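Local atomic coordinates of split-Soret cytochrome c (Desulfovibrio desulfuricans, PDB entry 1H21), a protein that is an electron-transport protein that binds two c-type hemes and a probable [2Fe-2S] cluster per subunit of a homodimer and may take part in sulfate reduction. Residues 94-99 against 103-108; 186-189 against 195-198; 158-161 against 165-168; 36-41 against 129-134; 210-213 against 217-220. All coordinates share one frame; numbering follows the deposited sequence.

Contact 1: residues 94-99 against 103-108; sequences ATFSLF and KEVHPM
Met108 lays its terminal methyl on the ring of Phe96, which joins helix 87-99 to helix 102-118 across the short turn between them. Met108 CE stands over the centre of the Phe96 ring, 3.8 Å from its centroid and only 11° off the ring normal, a CH-pi contact with the face. The sulfur sits further out: Met108 SD is 4.8 Å from the Phe96 ring centroid and lies obliquely to it, a Met-aromatic contact in which the methyl leads. The torsions account for this approach. Met108 runs straight through CB, CG and SD and then bends at chi3 (61°), folding CE back onto the ring while CB stays near the ring atoms CD2 and CE2. Phe96 CB points toward helix 102-118 and, with CG anti to the carbonyl carbon, the ring meets Met108 with a face while its root meets Val105.

Val105 packs at the root of the ring. Its CG1 branch lies in the ring plane at the edge and packs 3.7 Å from Phe96 CB, and the other branch, CG2, comes within 3.8 Å of Phe96 O. Ser97 adds a looser neighbour, with OG 4.3 Å from Val105 CG2. The short helical segments run nearly antiparallel, at 150°, as in a helical hairpin. Ile186 of helix 165-192 also packs on Phe96. All four touching residues are buried, and what crosses between the segments is dispersion together with the weak polarity of a methyl over the ring face, the thioether sulfur oblique to it, so the hairpin is joined here by fit of shape rather than by directional polar bonds.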
# COMPACT_ATOMS: atom_id res chain seq x y z
N ALA A 94 7.82 0.66 5.59
CA ALA A 94 8.65 1.25 4.54
C ALA A 94 10.00 1.65 5.06
O ALA A 94 10.99 1.57 4.33
CB ALA A 94 7.96 2.46 3.94
N THR A 95 10.02 2.09 6.32
CA THR A 95 11.26 2.51 6.97
C THR A 95 12.28 1.36 7.02
O THR A 95 13.48 1.58 6.84
CB THR A 95 11.03 3.07 8.41
OG1 THR A 95 10.63 2.01 9.29
CG2 THR A 95 9.96 4.11 8.43
N PHE A 96 11.78 0.14 7.18
CA PHE A 96 12.67 -1.01 7.26
C PHE A 96 13.50 -1.15 6.00
O PHE A 96 14.65 -1.64 6.04
CB PHE A 96 11.88 -2.32 7.46
CG PHE A 96 10.97 -2.31 8.63
CD1 PHE A 96 11.00 -1.27 9.57
CD2 PHE A 96 10.06 -3.36 8.79
CE1 PHE A 96 10.16 -1.27 10.66
CE2 PHE A 96 9.20 -3.38 9.89
CZ PHE A 96 9.25 -2.33 10.82
N SER A 97 12.94 -0.71 4.87
CA SER A 97 13.65 -0.84 3.62
C SER A 97 14.73 0.20 3.39
O SER A 97 15.45 0.14 2.39
CB SER A 97 12.69 -0.96 2.45
OG SER A 97 12.06 -2.25 2.49
N LEU A 98 14.86 1.11 4.36
CA LEU A 98 15.90 2.13 4.32
C LEU A 98 17.21 1.56 4.89
O LEU A 98 18.31 2.07 4.61
CB LEU A 98 15.49 3.33 5.15
CG LEU A 98 14.31 4.09 4.54
CD1 LEU A 98 13.88 5.18 5.51
CD2 LEU A 98 14.69 4.69 3.16
N PHE A 99 17.06 0.48 5.65
CA PHE A 99 18.18 -0.15 6.31
C PHE A 99 18.46 -1.60 5.88
O PHE A 99 19.63 -2.00 5.77
CB PHE A 99 17.97 -0.09 7.82
CG PHE A 99 17.45 1.24 8.31
CD1 PHE A 99 16.11 1.39 8.64
CD2 PHE A 99 18.30 2.34 8.41
CE1 PHE A 99 15.60 2.64 9.07
CE2 PHE A 99 17.81 3.59 8.83
CZ PHE A 99 16.45 3.74 9.16
N LYS A 103 15.01 -10.11 1.90
CA LYS A 103 15.13 -11.30 2.76
C LYS A 103 15.01 -11.00 4.26
O LYS A 103 14.34 -11.72 5.01
CB LYS A 103 16.44 -12.05 2.51
CG LYS A 103 16.45 -12.94 1.27
N GLU A 104 15.69 -9.95 4.70
CA GLU A 104 15.69 -9.57 6.11
C GLU A 104 14.44 -8.86 6.58
O GLU A 104 14.07 -8.99 7.75
CB GLU A 104 16.90 -8.70 6.44
CG GLU A 104 18.23 -9.44 6.56
CD GLU A 104 19.35 -8.53 7.03
OE1 GLU A 104 20.02 -7.90 6.17
OE2 GLU A 104 19.55 -8.42 8.26
N VAL A 105 13.83 -8.05 5.71
CA VAL A 105 12.63 -7.31 6.09
C VAL A 105 11.38 -8.19 6.21
O VAL A 105 10.50 -7.93 7.05
CB VAL A 105 12.40 -6.12 5.14
CG1 VAL A 105 11.12 -5.36 5.52
CG2 VAL A 105 13.60 -5.17 5.21
N HIS A 106 11.33 -9.27 5.44
CA HIS A 106 10.18 -10.17 5.46
C HIS A 106 9.67 -10.55 6.86
O HIS A 106 8.53 -10.26 7.18
CB HIS A 106 10.46 -11.43 4.62
CG HIS A 106 9.22 -12.23 4.33
ND1 HIS A 106 7.99 -11.64 4.10
CD2 HIS A 106 9.02 -13.56 4.19
CE1 HIS A 106 7.09 -12.58 3.84
NE2 HIS A 106 7.70 -13.75 3.88
N PRO A 107 10.51 -11.18 7.71
CA PRO A 107 9.98 -11.54 9.03
C PRO A 107 9.59 -10.34 9.88
O PRO A 107 8.68 -10.44 10.71
CB PRO A 107 11.11 -12.36 9.65
CG PRO A 107 12.35 -11.77 9.03
CD PRO A 107 11.92 -11.63 7.58
N MET A 108 10.22 -9.19 9.63
CA MET A 108 9.89 -7.97 10.39
C MET A 108 8.47 -7.50 10.05
O MET A 108 7.67 -7.20 10.92
CB MET A 108 10.90 -6.85 10.08
CG MET A 108 12.37 -7.18 10.41
SD MET A 108 13.50 -5.78 10.01
CE MET A 108 12.87 -4.53 11.08

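Contact 2: residues 186-189 against 195-198; sequences INTK and DFKS
Phe196 turns CG anti to its backbone N (chi1 -176°), and Lys189 does the same with its own CG (chi1 173°) before bending at chi2 (58°); between them these torsions set the aromatic ring against the last turns of helix 165-192 and draw the lysine chain past its root. The ring meets backbone as much as side chain. Phe196 CD1 lies 3.6 Å from Lys189 CA, the closest approach of the two segments, while Thr188 C sits at the ring edge, near its plane, 4.0 Å from the same CD1. Thr188 sends its methyl branch to the ring, CG2 reaching 4.0 Å from Phe196 CE1, and keeps OG1 for the carbonyl of Glu184 one turn earlier.

Lys189 crosses Phe196 at about a right angle. Its aliphatic middle does the touching, with CD 3.9 Å from Phe196 CB, and beyond the bend the chain is fully extended, which carries the ammonium clear of the ring. That buried charge is well supplied: NZ forms a salt bridge with Glu104, donates to the carbonyl of Gly193 and makes a cation-pi contact with Trp100. The lysine therefore serves the contact with its methylenes and the surroundings with its tip.

Segment 195-198 belongs to the loop that leaves helix 165-192 and leads to helix 204-213, and here it folds back beside the helix it has just left. Phe196 also touches Pro107 and Met108, so its ring joins helix 165-192 to helix 102-118, while Ile186, one turn before the lysine, faces Thr95 and Phe96 of helix 87-99.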
# COMPACT_ATOMS: atom_id res chain seq x y z
N ILE A 186 12.05 -2.68 15.19
CA ILE A 186 13.32 -2.14 14.70
C ILE A 186 14.39 -2.40 15.75
O ILE A 186 15.44 -2.97 15.45
CB ILE A 186 13.23 -0.63 14.37
CG1 ILE A 186 12.49 -0.43 13.04
CG2 ILE A 186 14.64 -0.01 14.32
CD1 ILE A 186 12.02 1.02 12.80
N ASN A 187 14.09 -2.04 17.00
CA ASN A 187 15.02 -2.23 18.11
C ASN A 187 15.46 -3.69 18.17
O ASN A 187 16.66 -3.98 18.13
CB ASN A 187 14.36 -1.87 19.44
CG ASN A 187 14.24 -0.38 19.63
OD1 ASN A 187 14.89 0.42 18.95
ND2 ASN A 187 13.40 0.02 20.58
N THR A 188 14.50 -4.60 18.19
CA THR A 188 14.82 -6.01 18.24
C THR A 188 15.68 -6.44 17.05
O THR A 188 16.58 -7.27 17.20
CB THR A 188 13.53 -6.84 18.39
OG1 THR A 188 12.82 -6.35 19.54
CG2 THR A 188 13.81 -8.33 18.59
N LYS A 189 15.45 -5.86 15.87
CA LYS A 189 16.24 -6.21 14.68
C LYS A 189 17.71 -5.78 14.86
O LYS A 189 18.65 -6.53 14.56
CB LYS A 189 15.64 -5.55 13.42
CG LYS A 189 16.47 -5.69 12.14
CD LYS A 189 16.70 -7.16 11.80
CE LYS A 189 17.41 -7.30 10.47
NZ LYS A 189 17.63 -8.70 10.08
N ASP A 195 19.81 -12.73 12.98
CA ASP A 195 19.13 -13.84 13.67
C ASP A 195 17.63 -13.60 13.91
O ASP A 195 16.90 -14.52 14.30
CB ASP A 195 19.81 -14.10 15.03
CG ASP A 195 21.16 -14.76 14.89
OD1 ASP A 195 21.26 -15.79 14.19
OD2 ASP A 195 22.11 -14.28 15.54
N PHE A 196 17.21 -12.34 13.73
CA PHE A 196 15.83 -11.91 13.92
C PHE A 196 14.79 -12.90 13.41
O PHE A 196 14.91 -13.44 12.30
CB PHE A 196 15.61 -10.56 13.25
CG PHE A 196 14.23 -10.00 13.48
CD1 PHE A 196 14.01 -9.05 14.48
CD2 PHE A 196 13.15 -10.41 12.68
CE1 PHE A 196 12.74 -8.53 14.70
CE2 PHE A 196 11.87 -9.89 12.89
CZ PHE A 196 11.66 -8.95 13.90
N LYS A 197 13.78 -13.13 14.22
CA LYS A 197 12.71 -14.04 13.86
C LYS A 197 11.40 -13.39 14.31
O LYS A 197 11.37 -12.63 15.28
CB LYS A 197 12.90 -15.41 14.54
CG LYS A 197 13.96 -16.32 13.88
N SER A 198 10.34 -13.63 13.57
CA SER A 198 9.05 -13.09 13.92
C SER A 198 8.50 -13.86 15.13
O SER A 198 8.61 -15.08 15.22
CB SER A 198 8.09 -13.23 12.73
OG SER A 198 6.78 -12.78 13.07

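Contact 3: residues 158-161 against 165-168; sequences NKIE and KQRS
Ile160 and Gln166 carry most of this contact, an aliphatic side chain crossing an amide-bearing one at about a right angle. Ile160 CD1 comes 3.9 Å from Gln166 NE2, and its CG2 branch lies 4.0 Å from Gln166 OE1 and 4.1 Å from Gln166 CB, so the isoleucine spans the glutamine from its root to its amide. Gln166 is extended beyond CG (chi2 150°), which carries NE2 out to CG1 and CD1 of Ile160 while CB stays by CG2. The amide oxygen has a polar partner of its own in the hydroxyl of Ser164, a link that probably steadies the group against rotation.

Arg167 is third. It touches with the base of its side chain, CG lying 3.9 Å from Glu161 O, and bends at chi2 and chi3 so that the guanidinium turns away from segment 158-161; Ser168 CB lies over one face, toward its rim. The nearest side-chain atoms of Arg167 and Cys171, an inferred ligand of the iron-sulfur cluster, are about 3 Å apart. The carboxylate of Glu161 leads away from segment 165-168 to the second subunit, where OE1 accepts from Asn221 ND2 and Gly217 N.

Helix 147-158 ends just before, with Lys159 at positive phi in a Schellman motif, and helix 165-192 starts a few residues later. The contact thus closes the turn between them: Ile160 rests on Trp154 and Arg167 on Val151, Trp154 and Cys155 of helix 147-158, while Ser168 faces Tyr37 and Trp38 of helix 26-38.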
# COMPACT_ATOMS: atom_id res chain seq x y z
N ASN A 158 -19.72 -0.95 15.87
CA ASN A 158 -19.91 0.07 16.91
C ASN A 158 -20.95 1.15 16.61
O ASN A 158 -21.11 2.09 17.39
CB ASN A 158 -18.58 0.72 17.26
CG ASN A 158 -17.60 -0.25 17.89
OD1 ASN A 158 -17.74 -0.62 19.07
ND2 ASN A 158 -16.61 -0.71 17.11
N LYS A 159 -21.65 1.02 15.48
CA LYS A 159 -22.67 1.98 15.03
C LYS A 159 -22.20 3.44 15.01
O LYS A 159 -22.95 4.38 15.33
CB LYS A 159 -23.97 1.83 15.83
CG LYS A 159 -24.98 0.88 15.17
CD LYS A 159 -24.40 -0.52 15.02
CE LYS A 159 -25.17 -1.37 14.01
NZ LYS A 159 -24.60 -2.76 13.88
N ILE A 160 -20.94 3.61 14.60
CA ILE A 160 -20.29 4.91 14.48
C ILE A 160 -20.14 5.17 12.98
O ILE A 160 -19.92 4.23 12.20
CB ILE A 160 -18.88 4.92 15.12
CG1 ILE A 160 -18.99 4.65 16.62
CG2 ILE A 160 -18.18 6.25 14.90
CD1 ILE A 160 -17.71 4.18 17.22
N GLU A 161 -20.28 6.42 12.57
CA GLU A 161 -20.12 6.77 11.16
C GLU A 161 -18.65 6.91 10.81
O GLU A 161 -17.86 7.47 11.59
CB GLU A 161 -20.87 8.07 10.84
CG GLU A 161 -22.37 7.91 10.55
CD GLU A 161 -22.99 9.19 9.98
OE1 GLU A 161 -22.63 9.60 8.86
OE2 GLU A 161 -23.86 9.78 10.67
N LYS A 165 -15.93 12.03 14.26
CA LYS A 165 -14.66 12.51 14.81
C LYS A 165 -13.98 11.36 15.53
O LYS A 165 -12.76 11.33 15.69
CB LYS A 165 -14.89 13.66 15.79
CG LYS A 165 -15.08 14.99 15.11
CD LYS A 165 -14.53 16.12 15.98
CE LYS A 165 -14.64 17.46 15.28
NZ LYS A 165 -13.82 18.50 15.96
N GLN A 166 -14.80 10.41 15.95
CA GLN A 166 -14.31 9.23 16.64
C GLN A 166 -13.46 8.35 15.79
O GLN A 166 -12.41 7.90 16.22
CB GLN A 166 -15.48 8.41 17.17
CG GLN A 166 -16.11 8.89 18.46
CD GLN A 166 -17.55 8.54 18.48
OE1 GLN A 166 -18.35 9.12 17.73
NE2 GLN A 166 -17.91 7.53 19.27
N ARG A 167 -13.89 8.07 14.56
CA ARG A 167 -13.09 7.18 13.74
C ARG A 167 -11.80 7.83 13.26
O ARG A 167 -10.80 7.14 13.03
CB ARG A 167 -13.92 6.49 12.64
CG ARG A 167 -13.98 7.19 11.33
CD ARG A 167 -12.88 6.74 10.36
NE ARG A 167 -12.44 7.92 9.61
CZ ARG A 167 -11.18 8.18 9.29
NH1 ARG A 167 -10.20 7.33 9.63
NH2 ARG A 167 -10.88 9.36 8.77
N SER A 168 -11.80 9.15 13.14
CA SER A 168 -10.58 9.84 12.75
C SER A 168 -9.67 9.89 14.00
O SER A 168 -8.45 9.92 13.88
CB SER A 168 -10.87 11.23 12.21
OG SER A 168 -11.21 12.13 13.25

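Contact 4: residues 36-41 against 129-134; sequences GYWYKG and AAQGVK
Trp38 presents one face of its indole to Gln131, whose CB stands over the five-membered ring, 3.6 Å from the centroid and 10° off the normal, a CH-pi contact. The glutamine, extended beyond CG (chi2 -171°), then runs over the pyrrole part of the ring system toward the root of the tryptophan, the two side chains sliding past each other in opposite directions. This reach brings its amide, 30° from the ring plane, to the indole root, with OE1 3.4 Å from Trp38 CD1 and NE2 3.5 Å from Trp38 CB. At the far end of the indole, Trp38 CH2 comes 3.5 Å from Gly132 CA, a close fit to a residue that has no side chain to intrude.

In the next shell, Tyr37 CD2 lies against the opposite face of the indole, and Tyr34 meets it edge-to-face. The backbone N of Gln131 is held by the hydroxyl of Tyr34, while Glu169 accepts from Val133 N and weakly from Gly132 N.

The contact lies at the surface and joins the long loop between helices 102-118 and 147-158 to the C-terminal end of helix 26-38. Helix 165-192 lies against both segments, with Glu169 touching Trp38, Ser168 touching Tyr37 and Lys165 touching Val133.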
# COMPACT_ATOMS: atom_id res chain seq x y z
N GLY A 36 1.93 13.55 14.39
CA GLY A 36 2.18 13.64 12.96
C GLY A 36 0.92 13.42 12.16
O GLY A 36 0.70 14.11 11.16
N TYR A 37 0.07 12.50 12.64
CA TYR A 37 -1.19 12.14 11.99
C TYR A 37 -2.07 13.37 11.72
O TYR A 37 -2.66 13.51 10.62
CB TYR A 37 -1.94 11.08 12.83
CG TYR A 37 -3.39 10.83 12.41
CD1 TYR A 37 -3.72 9.90 11.42
CD2 TYR A 37 -4.43 11.59 12.97
CE1 TYR A 37 -5.05 9.74 10.98
CE2 TYR A 37 -5.75 11.44 12.54
CZ TYR A 37 -6.06 10.53 11.55
OH TYR A 37 -7.36 10.43 11.11
N TRP A 38 -2.16 14.25 12.71
CA TRP A 38 -2.99 15.45 12.58
C TRP A 38 -2.30 16.57 11.80
O TRP A 38 -2.97 17.35 11.14
CB TRP A 38 -3.38 15.95 13.96
CG TRP A 38 -4.01 14.92 14.82
CD1 TRP A 38 -3.39 14.17 15.76
CD2 TRP A 38 -5.39 14.53 14.83
NE1 TRP A 38 -4.29 13.31 16.35
CE2 TRP A 38 -5.52 13.52 15.80
CE3 TRP A 38 -6.52 14.93 14.10
CZ2 TRP A 38 -6.75 12.89 16.07
CZ3 TRP A 38 -7.75 14.29 14.37
CH2 TRP A 38 -7.85 13.29 15.34
N TYR A 39 -0.98 16.63 11.86
CA TYR A 39 -0.23 17.69 11.17
C TYR A 39 -0.62 17.92 9.71
O TYR A 39 -0.44 17.04 8.86
CB TYR A 39 1.27 17.43 11.28
CG TYR A 39 2.11 18.52 10.66
CD1 TYR A 39 2.28 19.75 11.30
CD2 TYR A 39 2.74 18.31 9.44
CE1 TYR A 39 3.06 20.76 10.72
CE2 TYR A 39 3.52 19.30 8.86
CZ TYR A 39 3.67 20.52 9.50
OH TYR A 39 4.43 21.49 8.88
N LYS A 40 -1.18 19.09 9.43
CA LYS A 40 -1.61 19.44 8.09
C LYS A 40 -2.55 18.38 7.49
O LYS A 40 -2.81 18.35 6.27
CB LYS A 40 -0.38 19.65 7.19
CG LYS A 40 0.46 20.87 7.55
CD LYS A 40 1.52 21.05 6.48
CE LYS A 40 2.31 22.33 6.66
NZ LYS A 40 3.29 22.51 5.53
N GLY A 41 -3.10 17.55 8.38
CA GLY A 41 -4.00 16.48 7.99
C GLY A 41 -3.33 15.44 7.13
O GLY A 41 -4.02 14.77 6.35
N ALA A 129 -4.21 15.39 25.07
CA ALA A 129 -3.47 15.88 23.91
C ALA A 129 -4.31 15.47 22.69
O ALA A 129 -3.90 15.66 21.54
CB ALA A 129 -2.08 15.24 23.84
N ALA A 130 -5.48 14.89 22.98
CA ALA A 130 -6.41 14.43 21.96
C ALA A 130 -6.80 15.58 21.06
O ALA A 130 -7.30 16.60 21.53
CB ALA A 130 -7.65 13.84 22.61
N GLN A 131 -6.56 15.42 19.76
CA GLN A 131 -6.90 16.46 18.81
C GLN A 131 -8.24 16.25 18.12
O GLN A 131 -8.73 17.16 17.44
CB GLN A 131 -5.79 16.65 17.79
CG GLN A 131 -4.46 17.07 18.42
CD GLN A 131 -3.45 17.46 17.38
OE1 GLN A 131 -2.30 16.99 17.42
NE2 GLN A 131 -3.86 18.34 16.43
N GLY A 132 -8.80 15.04 18.25
CA GLY A 132 -10.09 14.74 17.64
C GLY A 132 -11.18 14.75 18.69
O GLY A 132 -11.98 15.69 18.74
N VAL A 133 -11.26 13.67 19.47
CA VAL A 133 -12.21 13.56 20.56
C VAL A 133 -11.47 12.97 21.78
O VAL A 133 -10.70 12.00 21.65
CB VAL A 133 -13.42 12.66 20.22
CG1 VAL A 133 -14.11 13.16 18.98
CG2 VAL A 133 -13.01 11.19 20.10
N LYS A 134 -11.66 13.62 22.93
CA LYS A 134 -11.01 13.18 24.15
C LYS A 134 -11.81 12.01 24.68
O LYS A 134 -13.01 11.92 24.42
CB LYS A 134 -11.03 14.33 25.17
CG LYS A 134 -9.64 14.89 25.52
CD LYS A 134 -9.78 16.30 26.11
CE LYS A 134 -10.19 17.33 25.06
NZ LYS A 134 -10.82 18.52 25.72

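Contact 5: residues 210-213 against 217-220; sequences GECH and GNDA. With HEC (heme c), chain E.
His213 and Ala220 meet within the heme-attachment site of heme c #1, where Cys209, Cys212 and His213 form the CXXCH motif of c-type cytochromes. From CB, 4.0 Å from Ala220 O, the histidine turns CG anti to its carbonyl carbon (chi1 -62°). ND1 donates to Ala220 O at 3.0 Å; the bond is bent, 132° at the hydrogen, and the oxygen is tilted 34° out of the ring plane. CE1 and CD2 flank the axial bond near the porphyrin nitrogens, and NE2 at the tip binds the heme iron at 2.0 Å. His246 of the second subunit supplies the other axial nitrogen, so this heme is shared across the dimer. The ND1 bond probably fixes the rotation of the imidazole and may make it a somewhat stronger donor to the iron.

Cys212 covalently anchors the macrocycle through SG and the heme atom CAC, while its CB packs against Ala220 CB, which also approaches the heme methyl CMD. Asn218 lies along the backbone of the helix end, its CB 3.4 Å from Cys212 O. Its own side chain shapes the loop that carries Ala220 back to the histidine: OD1 accepts from Ala220 N in an Asx turn, a bond of 2.9 Å that lies in the amide carbonyl plane and uses a lone pair of the oxygen.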
# COMPACT_ATOMS: atom_id res chain seq x y z
N GLY A 210 -2.75 -22.53 2.13
CA GLY A 210 -1.48 -22.46 1.45
C GLY A 210 -0.96 -23.80 0.95
O GLY A 210 -0.24 -23.84 -0.04
N GLU A 211 -1.36 -24.89 1.61
CA GLU A 211 -0.91 -26.24 1.23
C GLU A 211 -1.15 -26.51 -0.25
O GLU A 211 -0.34 -27.18 -0.92
CB GLU A 211 -1.63 -27.30 2.07
CG GLU A 211 -1.35 -27.15 3.57
CD GLU A 211 -0.34 -28.16 4.10
OE1 GLU A 211 -0.14 -28.18 5.34
OE2 GLU A 211 0.26 -28.93 3.30
N CYS A 212 -2.26 -25.99 -0.76
CA CYS A 212 -2.58 -26.15 -2.18
C CYS A 212 -2.36 -24.87 -2.98
O CYS A 212 -1.73 -24.89 -4.03
CB CYS A 212 -4.04 -26.58 -2.35
SG CYS A 212 -4.49 -28.09 -1.49
N HIS A 213 -2.85 -23.76 -2.44
CA HIS A 213 -2.78 -22.49 -3.13
C HIS A 213 -1.48 -21.71 -3.11
O HIS A 213 -1.31 -20.81 -3.92
CB HIS A 213 -3.96 -21.63 -2.71
CG HIS A 213 -5.28 -22.25 -3.07
ND1 HIS A 213 -5.71 -22.43 -4.37
CD2 HIS A 213 -6.24 -22.78 -2.28
CE1 HIS A 213 -6.89 -23.05 -4.35
NE2 HIS A 213 -7.27 -23.29 -3.11
N GLY A 217 4.40 -26.40 -7.53
CA GLY A 217 4.20 -27.74 -8.03
C GLY A 217 2.75 -28.16 -7.91
O GLY A 217 2.30 -29.04 -8.66
N ASN A 218 2.02 -27.57 -6.97
CA ASN A 218 0.62 -27.94 -6.78
C ASN A 218 -0.24 -27.47 -7.94
O ASN A 218 -0.09 -26.35 -8.46
CB ASN A 218 0.04 -27.38 -5.47
CG ASN A 218 -1.20 -28.15 -5.01
OD1 ASN A 218 -2.25 -28.13 -5.66
ND2 ASN A 218 -1.08 -28.84 -3.87
N ASP A 219 -1.20 -28.32 -8.30
CA ASP A 219 -2.11 -28.04 -9.40
C ASP A 219 -3.03 -26.86 -9.10
O ASP A 219 -3.67 -26.32 -10.01
CB ASP A 219 -2.92 -29.30 -9.69
CG ASP A 219 -2.03 -30.55 -9.89
OD1 ASP A 219 -2.14 -31.18 -10.96
OD2 ASP A 219 -1.26 -30.91 -8.97
N ALA A 220 -3.08 -26.46 -7.84
CA ALA A 220 -3.93 -25.35 -7.41
C ALA A 220 -3.12 -24.13 -6.94
O ALA A 220 -3.69 -23.16 -6.43
CB ALA A 220 -4.83 -25.83 -6.29
FE HEC E . -9.15 -23.86 -2.76
CHA HEC E . -10.47 -23.43 -5.85
CHB HEC E . -9.89 -20.67 -1.92
CHC HEC E . -8.11 -24.49 0.44
CHD HEC E . -7.81 -26.85 -3.80
NA HEC E . -9.95 -22.37 -3.71
C1A HEC E . -10.51 -22.36 -4.96
C2A HEC E . -11.11 -21.04 -5.25
C3A HEC E . -10.88 -20.21 -4.20
C4A HEC E . -10.18 -21.05 -3.22
CMA HEC E . -11.22 -18.73 -4.11
CAA HEC E . -11.85 -20.71 -6.53
CBA HEC E . -13.35 -20.58 -6.49
CGA HEC E . -14.07 -21.85 -6.08
O1A HEC E . -13.96 -22.29 -4.92
O2A HEC E . -14.83 -22.38 -6.90
NB HEC E . -9.05 -22.85 -1.07
C1B HEC E . -9.37 -21.50 -0.91
C2B HEC E . -9.08 -21.01 0.44
C3B HEC E . -8.70 -22.13 1.20
C4B HEC E . -8.62 -23.25 0.19
CMB HEC E . -9.03 -19.53 0.82
CAB HEC E . -8.62 -22.21 2.63
CBB HEC E . -9.65 -21.75 3.55
NC HEC E . -8.29 -25.40 -1.83
C1C HEC E . -7.94 -25.50 -0.49
C2C HEC E . -7.09 -26.66 -0.25
C3C HEC E . -6.95 -27.29 -1.46
C4C HEC E . -7.71 -26.53 -2.44
CMC HEC E . -6.37 -26.97 1.09
CAC HEC E . -6.22 -28.43 -1.76
CBC HEC E . -6.49 -29.67 -1.08
ND HEC E . -9.20 -24.92 -4.46
C1D HEC E . -8.54 -26.11 -4.76
C2D HEC E . -8.76 -26.50 -6.16
C3D HEC E . -9.58 -25.58 -6.67
C4D HEC E . -9.84 -24.63 -5.63
CMD HEC E . -8.12 -27.65 -6.93
CAD HEC E . -10.11 -25.49 -8.10
CBD HEC E . -11.08 -26.60 -8.49
CGD HEC E . -12.32 -26.60 -7.62
O1D HEC E . -12.37 -27.40 -6.66
O2D HEC E . -13.24 -25.80 -7.92

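In the fold
Contacts 1 and 2 touch, their centres 10 Å apart, joined by a 2.7 Å salt bridge between Glu104 OE2 and Lys189 NZ. Contacts 3 and 4 make a second group, centres 15 Å apart, in which Tyr37 OH and Ser168 O probably share a hydrogen bond at 3.0 Å. Helix 165-192 serves both groups, with contact 3 at its start and contact 2 near its end, about 35 Å apart between centres. Trp38 of contact 4 is about 8 Å from the inferred iron-sulfur ligand Cys171, side chain to side chain. Contact 5, at the heme, stands apart, its centre about 27 Å from contact 1 and 46 Å from contact 4; yet contact 3 of one subunit meets contact 5 of the other.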